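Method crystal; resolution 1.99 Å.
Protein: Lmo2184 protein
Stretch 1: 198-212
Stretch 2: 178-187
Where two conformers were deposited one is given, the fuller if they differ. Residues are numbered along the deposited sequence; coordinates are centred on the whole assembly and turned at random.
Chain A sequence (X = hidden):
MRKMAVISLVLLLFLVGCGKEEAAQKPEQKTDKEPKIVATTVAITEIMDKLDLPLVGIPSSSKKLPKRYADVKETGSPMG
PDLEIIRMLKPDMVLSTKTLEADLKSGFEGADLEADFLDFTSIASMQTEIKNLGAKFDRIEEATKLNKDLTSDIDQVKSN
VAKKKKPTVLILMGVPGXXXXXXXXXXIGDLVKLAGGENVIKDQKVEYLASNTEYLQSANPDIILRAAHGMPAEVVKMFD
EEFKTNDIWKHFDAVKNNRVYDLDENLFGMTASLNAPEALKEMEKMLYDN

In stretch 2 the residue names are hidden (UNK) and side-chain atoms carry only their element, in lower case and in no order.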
# COMPACT_ATOMS: atom_id res chain seq x y z
N GLU A 198 -7.17 12.67 27.03
CA GLU A 198 -6.32 13.85 27.21
C GLU A 198 -5.04 13.70 26.38
O GLU A 198 -4.16 12.91 26.72
CB GLU A 198 -5.98 14.03 28.70
CG GLU A 198 -5.01 15.15 28.97
CD GLU A 198 -4.58 15.22 30.45
OE1 GLU A 198 -5.30 14.68 31.33
OE2 GLU A 198 -3.50 15.80 30.73
N ASN A 199 -4.93 14.48 25.30
CA ASN A 199 -3.77 14.40 24.41
C ASN A 199 -2.53 14.75 25.22
O ASN A 199 -2.54 15.72 26.00
CB ASN A 199 -3.97 15.38 23.24
CG ASN A 199 -3.13 15.02 22.02
OD1 ASN A 199 -1.93 14.76 22.14
ND2 ASN A 199 -3.76 14.98 20.86
N VAL A 200 -1.45 13.98 25.06
CA VAL A 200 -0.23 14.37 25.76
C VAL A 200 0.34 15.66 25.20
O VAL A 200 1.18 16.28 25.86
CB VAL A 200 0.88 13.28 25.70
CG1 VAL A 200 0.50 12.11 26.59
CG2 VAL A 200 1.18 12.84 24.24
N ILE A 201 -0.04 16.06 23.99
CA ILE A 201 0.42 17.31 23.38
C ILE A 201 -0.61 18.37 23.65
O ILE A 201 -1.79 18.18 23.37
CB ILE A 201 0.63 17.16 21.85
CG1 ILE A 201 1.65 16.09 21.56
CG2 ILE A 201 1.15 18.46 21.28
CD1 ILE A 201 3.00 16.36 22.23
N LYS A 202 -0.17 19.51 24.19
CA LYS A 202 -1.09 20.57 24.53
C LYS A 202 -0.56 21.90 24.03
O LYS A 202 0.64 22.09 23.86
CB LYS A 202 -1.31 20.66 26.05
CG LYS A 202 -1.93 19.41 26.62
CD LYS A 202 -2.08 19.51 28.13
CE LYS A 202 -2.53 18.16 28.72
NZ LYS A 202 -1.57 17.03 28.42
N ASP A 203 -1.47 22.84 23.91
CA ASP A 203 -1.10 24.19 23.58
C ASP A 203 -0.21 24.29 22.34
O ASP A 203 0.79 24.96 22.34
CB ASP A 203 -0.53 24.88 24.82
CG ASP A 203 -1.40 24.65 26.09
OD1 ASP A 203 -2.63 24.61 26.01
OD2 ASP A 203 -0.84 24.51 27.19
N GLN A 204 -0.63 23.58 21.31
CA GLN A 204 0.03 23.57 20.03
C GLN A 204 -0.86 24.37 19.10
O GLN A 204 -2.02 24.70 19.45
CB GLN A 204 0.15 22.19 19.46
CG GLN A 204 1.06 21.28 20.22
CD GLN A 204 2.37 21.93 20.56
OE1 GLN A 204 3.10 22.37 19.69
NE2 GLN A 204 2.66 22.02 21.83
N LYS A 205 -0.31 24.74 17.96
CA LYS A 205 -1.09 25.49 17.00
C LYS A 205 -1.23 24.78 15.65
O LYS A 205 -1.90 25.26 14.79
CB LYS A 205 -0.55 26.90 16.83
CG LYS A 205 0.76 26.98 16.10
CD LYS A 205 1.08 28.40 15.67
CE LYS A 205 1.50 29.27 16.82
NZ LYS A 205 1.90 30.64 16.36
N VAL A 206 -0.58 23.64 15.50
CA VAL A 206 -0.61 22.91 14.26
C VAL A 206 -1.34 21.59 14.40
O VAL A 206 -1.50 21.10 15.48
CB VAL A 206 0.80 22.59 13.73
CG1 VAL A 206 1.56 23.85 13.40
CG2 VAL A 206 1.56 21.75 14.73
N GLU A 207 -1.76 21.06 13.27
CA GLU A 207 -2.44 19.75 13.23
C GLU A 207 -1.47 18.58 13.45
O GLU A 207 -1.83 17.59 14.12
CB GLU A 207 -3.13 19.60 11.87
CG GLU A 207 -4.30 20.56 11.64
CD GLU A 207 -4.77 20.57 10.18
OE1 GLU A 207 -4.37 19.68 9.40
OE2 GLU A 207 -5.54 21.47 9.79
N TYR A 208 -0.27 18.64 12.85
CA TYR A 208 0.69 17.53 12.91
C TYR A 208 2.06 18.07 13.29
O TYR A 208 2.50 19.11 12.76
CB TYR A 208 0.80 16.78 11.56
CG TYR A 208 -0.55 16.36 11.04
CD1 TYR A 208 -1.29 15.38 11.70
CD2 TYR A 208 -1.10 16.97 9.92
CE1 TYR A 208 -2.56 15.03 11.26
CE2 TYR A 208 -2.37 16.63 9.48
CZ TYR A 208 -3.08 15.65 10.16
OH TYR A 208 -4.33 15.34 9.70
N LEU A 209 2.71 17.40 14.23
CA LEU A 209 4.04 17.77 14.71
C LEU A 209 5.03 16.67 14.40
O LEU A 209 4.69 15.48 14.38
CB LEU A 209 4.05 17.98 16.25
CG LEU A 209 3.22 19.11 16.82
CD1 LEU A 209 2.90 18.83 18.27
CD2 LEU A 209 4.01 20.39 16.69
N ALA A 210 6.28 17.06 14.23
CA ALA A 210 7.36 16.08 14.22
C ALA A 210 7.47 15.45 15.61
O ALA A 210 7.24 16.11 16.62
CB ALA A 210 8.68 16.74 13.82
N SER A 211 7.79 14.16 15.68
CA SER A 211 7.78 13.48 16.97
C SER A 211 9.07 13.80 17.72
O SER A 211 10.16 13.70 17.16
CB SER A 211 7.62 11.98 16.77
OG SER A 211 8.68 11.52 15.92
N ASN A 212 8.95 14.26 18.97
CA ASN A 212 10.10 14.36 19.89
C ASN A 212 9.94 13.20 20.85
O ASN A 212 9.22 13.28 21.84
CB ASN A 212 10.13 15.70 20.62
CG ASN A 212 11.36 15.85 21.57
OD1 ASN A 212 11.93 14.86 22.13
ND2 ASN A 212 11.75 17.10 21.77
N UNK A 178 8.90 7.77 10.55
CA UNK A 178 8.41 9.09 10.17
C UNK A 178 7.06 9.44 10.81
O UNK A 178 6.32 10.27 10.27
o UNK A 178 7.62 8.10 8.09
c UNK A 178 8.31 9.22 8.64
N UNK A 179 6.73 8.84 11.96
CA UNK A 179 5.44 9.10 12.61
C UNK A 179 5.31 10.58 12.94
O UNK A 179 6.24 11.17 13.51
c UNK A 179 6.22 5.97 14.14
c UNK A 179 6.11 4.59 13.98
c UNK A 179 3.98 4.89 12.88
c UNK A 179 4.09 6.27 13.07
c UNK A 179 5.20 6.82 13.69
o UNK A 179 4.90 2.70 13.15
c UNK A 179 5.00 4.06 13.33
c UNK A 179 5.31 8.31 13.91
N UNK A 180 4.15 11.16 12.61
CA UNK A 180 3.77 12.49 13.08
C UNK A 180 2.93 12.37 14.36
O UNK A 180 2.12 11.46 14.50
c UNK A 180 4.71 14.65 11.04
c UNK A 180 2.73 14.04 9.69
c UNK A 180 3.69 13.55 10.75
c UNK A 180 2.92 13.21 12.03
N UNK A 181 3.09 13.36 15.26
CA UNK A 181 2.20 13.48 16.41
C UNK A 181 0.95 14.25 15.99
O UNK A 181 1.05 15.31 15.37
c UNK A 181 4.13 13.36 17.97
c UNK A 181 1.97 14.37 18.73
c UNK A 181 2.92 14.19 17.56
N UNK A 182 -0.22 13.71 16.31
CA UNK A 182 -1.50 14.31 15.90
C UNK A 182 -2.04 15.10 17.09
O UNK A 182 -2.17 14.55 18.20
c UNK A 182 -1.93 12.34 14.30
c UNK A 182 -3.78 13.89 14.96
c UNK A 182 -2.51 13.24 15.45
N UNK A 183 -2.33 16.39 16.88
CA UNK A 183 -2.87 17.22 17.95
C UNK A 183 -4.40 17.25 17.94
O UNK A 183 -5.05 16.72 17.04
c UNK A 183 -2.37 18.66 17.84
o UNK A 183 -3.07 19.30 16.75
c UNK A 183 -0.82 18.69 17.59
N UNK A 184 -4.97 17.95 18.93
CA UNK A 184 -6.41 18.18 18.98
C UNK A 184 -6.92 18.92 17.75
O UNK A 184 -8.13 18.90 17.49
o UNK A 184 -7.45 21.06 22.08
c UNK A 184 -6.22 20.46 20.14
o UNK A 184 -5.45 22.06 21.79
c UNK A 184 -6.38 21.26 21.44
c UNK A 184 -6.76 19.03 20.23
N UNK A 185 -6.04 19.58 16.98
CA UNK A 185 -6.51 20.37 15.84
C UNK A 185 -6.77 19.56 14.59
O UNK A 185 -7.30 20.12 13.60
c UNK A 185 -4.08 22.62 17.33
c UNK A 185 -5.22 22.39 16.66
c UNK A 185 -5.52 21.50 15.49
c UNK A 185 -5.65 23.81 18.29
n UNK A 185 -6.19 23.15 17.28
n UNK A 185 -4.36 23.52 18.34
N UNK A 186 -6.43 18.28 14.59
CA UNK A 186 -6.75 17.38 13.49
C UNK A 186 -7.93 16.49 13.87
O UNK A 186 -8.25 16.34 15.05
c UNK A 186 -5.53 16.51 13.11
N UNK A 187 -8.54 15.85 12.86
CA UNK A 187 -9.79 15.13 13.10
C UNK A 187 -9.62 13.97 14.09
O UNK A 187 -10.46 13.78 14.98
c UNK A 187 -12.29 11.34 11.45
c UNK A 187 -13.69 12.93 12.63
o UNK A 187 -14.49 10.74 12.16
c UNK A 187 -11.28 12.29 11.36
c UNK A 187 -10.34 14.62 11.77
c UNK A 187 -11.45 13.57 11.89
c UNK A 187 -12.67 13.87 12.53
c UNK A 187 -13.50 11.67 12.07
O HOH W 1 9.24 8.67 14.10
O HOH W 2 8.37 12.88 13.03
O HOH W 3 -0.90 13.01 20.22
O HOH W 4 -3.40 18.70 21.35
O HOH W 5 -2.58 21.57 20.79
O HOH W 6 -4.14 25.03 21.41

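Position 178 carries one carbon followed by one oxygen, and its CA-to-CB bond points away from stretch 1. A lone hydroxyl on CB means Ser178; its oxygen is hydrogen-bonded elsewhere in the structure, which suits a small polar group in a buried place.

At position 179 one carbon leads to a six-carbon ring bearing an oxygen, and the ring leads away from stretch 1. This is Tyr179. The backbone does the work here: a water donates to Tyr179 O (2.8 Å) and accepts from Ser211 N (3.0 Å), linking the two backbones.

Position 180 has four carbons, forked at the second, and one tip packs on Tyr208. This is Leu180; its CD1 lies 3.8 Å from Tyr208 CB, and the buried, wholly apolar side chain needs no polar partner.

Position 181 shows a single carbon carrying two more, a compact fork that touches Ile201 and Ser211. This is Val181, covered by stretch 1 more than any other residue of its stretch. CG1 packs tightly against Ile201 CG1 at 3.3 Å, while CG2 reaches Ser211 CA at 3.8 Å. Branching at CB lets so short a side chain fill space on two fronts. Its backbone pairs with Leu209 through two hydrogen bonds, Val181 N to Leu209 O (2.8 Å) and Leu209 N to Val181 O (2.9 Å).

The same three-carbon fork recurs at position 182, but here it shares the other face of the sheet with Tyr208 and meets the edge of that ring. This is Val182, its CG2 4.1 Å from Tyr208 CD1. Its carbonyl accepts a nearly straight hydrogen bond from Asn199 ND2 to Val182 O (3.1 Å).

Position 183 has one carbon carrying an oxygen, which meets the carbonyl of Val206, and a carbon, which packs on Leu209: Thr183. The hydroxyl OG1 donates to Val206 O (2.7 Å) and accepts from the backbone N of position 185 (3.0 Å), while the methyl CG2 lies 3.8 Å from Leu209 CD1. A side chain both polar and apolar fits this junction of strand and turn.

At position 184 three carbons end in two oxygens, one of them bridged by waters to the backbone of Gln204. This carboxylate is Glu184, and the bridged atom is OE2, as suits a charged group at a partly exposed site.

Position 185 bears a five-membered ring of three carbons and two nitrogens, one nitrogen meeting the carbonyl of Gln204; hence His185. Its NE2 donates to Gln204 O (2.8 Å), which lies near the ring plane, where an imidazole N-H points.

A single carbon at position 186 sits against Tyr208 and Glu207, identifying Ala186. That CB is 3.8 Å from Tyr208 CE1 and 4.1 Å from Glu207 CB, a small group in a confined place just before a helix.

Position 187, one carbon and a six-carbon ring with an oxygen, leads its ring away from stretch 1; it is Tyr187 and opens the helix.

The contact is thus a short antiparallel pairing extended by a turn. Thr183 N to Glu207 O (3.1 Å) carries the backbone ladder onward, Thr183 and His185 fasten the loop before Tyr208, and apolar side chains pack on both faces.

Stretch 2 178-187: SYLVVTEHAY
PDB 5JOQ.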